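Local coordinates for protein cytosol aminopeptidase (Staphylococcus aureus subsp. aureus, PDB 3KZW) that probably removes amino acids one at a time from the N-terminus of peptides, as a metal-dependent leucyl aminopeptidase of the cytosol aminopeptidase family, at residues G284-G290 / A334-I340. Numbering follows the deposited sequence.
Sequences GITYDSG and ACAENMI
G284 pairs with A334 and A336 through the backbone, and the two short strand pieces of 284-288 run parallel to strand 334-338, S289-G290 and M339-I340 continuing as loop. G284 N donates to A334 O at 2.9 Å, A336 N returns a bond to G284 O, and T286 N reaches A336 O at 2.9 Å. The strand is broken by a bend at T286, whose OG1 adds a weak bond to A336 O, yet pairing resumes beyond it: N338 N meets Y287 O at 2.9 Å. N338 O is then gripped twice by S289, through its N at 3.1 Å and through its OG, the hydroxyl being placed there by a chi1 of 68° that sets it between backbone N and carbonyl carbon.

Polar side chains meet beside this register. D288 and N338 run alongside each other in the same direction, their flat ends nearly parallel, 17° off, and N338 ND2 donates to the syn side of D288 OD1 at 2.8 Å, but from 29° out of the carboxylate plane. T364 O also accepts from ND2, while D288 OD2 forms a salt bridge with K295 and lies close to the acidic groups of D306, D365 and E367.

Apolar contacts are few. I285 CD1 touches A336 CB at 3.8 Å; beyond the strand end, the bent M339 side chain brings CE back to the edge of the Y287 ring, 3.5 Å from CD2, and onto S289 CB. The Y287 hydroxyl bonds P347 O of the second subunit.

The acidic cluster and lysine are consistent with the C-terminal ends of the parallel strands, where leucine aminopeptidases hold their two-metal site; the nearest sodium ion lies about 13 Å from the D288 side chain.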
loop_
_atom_site.group_PDB
_atom_site.type_symbol
_atom_site.label_atom_id
_atom_site.label_comp_id
_atom_site.label_asym_id
_atom_site.label_seq_id
_atom_site.Cartn_x
_atom_site.Cartn_y
_atom_site.Cartn_z
ATOM N N GLY A 284 -2.229 6.629 30.847
ATOM C CA GLY A 284 -3.304 7.601 30.705
ATOM C C GLY A 284 -3.177 8.514 29.504
ATOM O O GLY A 284 -3.314 9.734 29.633
ATOM N N ILE A 285 -2.924 7.934 28.333
ATOM C CA ILE A 285 -2.882 8.721 27.104
ATOM C C ILE A 285 -4.314 9.030 26.667
ATOM O O ILE A 285 -5.014 8.166 26.131
ATOM C CB ILE A 285 -2.062 8.031 25.977
ATOM C CG1 ILE A 285 -0.614 7.767 26.427
ATOM C CG2 ILE A 285 -2.084 8.860 24.691
ATOM C CD1 ILE A 285 0.219 9.015 26.731
ATOM N N THR A 286 -4.738 10.268 26.921
ATOM C CA THR A 286 -6.117 10.695 26.671
ATOM C C THR A 286 -6.462 10.681 25.182
ATOM O O THR A 286 -7.610 10.424 24.808
ATOM C CB THR A 286 -6.409 12.082 27.279
ATOM O OG1 THR A 286 -5.494 13.045 26.744
ATOM C CG2 THR A 286 -6.275 12.045 28.796
ATOM N N TYR A 287 -5.465 10.959 24.344
ATOM C CA TYR A 287 -5.584 10.765 22.901
ATOM C C TYR A 287 -4.237 10.492 22.251
ATOM O O TYR A 287 -3.247 11.164 22.544
ATOM C CB TYR A 287 -6.253 11.957 22.222
ATOM C CG TYR A 287 -6.733 11.629 20.827
ATOM C CD1 TYR A 287 -7.953 10.991 20.624
ATOM C CD2 TYR A 287 -5.958 11.937 19.713
ATOM C CE1 TYR A 287 -8.390 10.680 19.353
ATOM C CE2 TYR A 287 -6.389 11.633 18.435
ATOM C CZ TYR A 287 -7.606 11.004 18.261
ATOM O OH TYR A 287 -8.041 10.699 16.992
ATOM N N ASP A 288 -4.218 9.510 21.356
ATOM C CA ASP A 288 -3.006 9.116 20.651
ATOM C C ASP A 288 -3.191 9.278 19.142
ATOM O O ASP A 288 -3.902 8.493 18.507
ATOM C CB ASP A 288 -2.642 7.666 21.004
ATOM C CG ASP A 288 -1.287 7.235 20.447
ATOM O OD1 ASP A 288 -0.486 8.110 20.050
ATOM O OD2 ASP A 288 -1.022 6.008 20.418
ATOM N N SER A 289 -2.560 10.307 18.581
ATOM C CA SER A 289 -2.532 10.499 17.130
ATOM C C SER A 289 -1.350 9.761 16.507
ATOM O O SER A 289 -1.300 9.555 15.292
ATOM C CB SER A 289 -2.453 11.983 16.784
ATOM O OG SER A 289 -1.207 12.538 17.161
ATOM N N GLY A 290 -0.405 9.368 17.356
ATOM C CA GLY A 290 0.805 8.692 16.919
ATOM C C GLY A 290 1.990 9.632 16.863
ATOM O O GLY A 290 3.131 9.192 16.719
ATOM N N ALA A 334 0.169 8.090 34.437
ATOM C CA ALA A 334 0.902 8.969 33.533
ATOM C C ALA A 334 -0.037 9.442 32.438
ATOM O O ALA A 334 -0.368 8.682 31.526
ATOM C CB ALA A 334 2.102 8.248 32.944
ATOM N N CYS A 335 -0.468 10.698 32.538
ATOM C CA CYS A 335 -1.460 11.258 31.620
ATOM C C CYS A 335 -0.843 12.255 30.654
ATOM O O CYS A 335 -0.132 13.162 31.072
ATOM C CB CYS A 335 -2.589 11.927 32.403
ATOM S SG CYS A 335 -3.312 10.881 33.682
ATOM N N ALA A 336 -1.123 12.074 29.364
ATOM C CA ALA A 336 -0.609 12.939 28.302
ATOM C C ALA A 336 -1.467 12.813 27.050
ATOM O O ALA A 336 -2.274 11.890 26.933
ATOM C CB ALA A 336 0.842 12.597 27.981
ATOM N N GLU A 337 -1.287 13.750 26.122
ATOM C CA GLU A 337 -1.966 13.718 24.830
ATOM C C GLU A 337 -0.912 13.749 23.722
ATOM O O GLU A 337 -0.162 14.719 23.598
ATOM C CB GLU A 337 -2.930 14.902 24.710
ATOM C CG GLU A 337 -4.043 14.719 23.691
ATOM C CD GLU A 337 -4.938 15.946 23.563
ATOM O OE1 GLU A 337 -6.139 15.849 23.895
ATOM O OE2 GLU A 337 -4.444 17.009 23.131
ATOM N N ASN A 338 -0.850 12.679 22.932
ATOM C CA ASN A 338 0.167 12.528 21.887
ATOM C C ASN A 338 -0.222 13.244 20.594
ATOM O O ASN A 338 -0.956 12.695 19.775
ATOM C CB ASN A 338 0.437 11.038 21.622
ATOM C CG ASN A 338 1.732 10.793 20.853
ATOM O OD1 ASN A 338 2.539 11.700 20.650
ATOM N ND2 ASN A 338 1.933 9.555 20.429
ATOM N N MET A 339 0.289 14.462 20.418
ATOM C CA MET A 339 -0.129 15.349 19.324
ATOM C C MET A 339 1.044 15.851 18.477
ATOM O O MET A 339 2.204 15.732 18.873
ATOM C CB MET A 339 -0.901 16.546 19.883
ATOM C CG MET A 339 -2.207 16.210 20.596
ATOM S SD MET A 339 -3.644 16.143 19.510
ATOM C CE MET A 339 -3.613 14.431 19.011
ATOM N N ILE A 340 0.726 16.416 17.312
ATOM C CA ILE A 340 1.721 16.995 16.407
ATOM C C ILE A 340 1.681 18.521 16.482
ATOM O O ILE A 340 0.609 19.123 16.371
ATOM C CB ILE A 340 1.475 16.570 14.931
ATOM C CG1 ILE A 340 1.498 15.050 14.780
ATOM C CG2 ILE A 340 2.505 17.211 13.997
ATOM C CD1 ILE A 340 0.948 14.554 13.462
#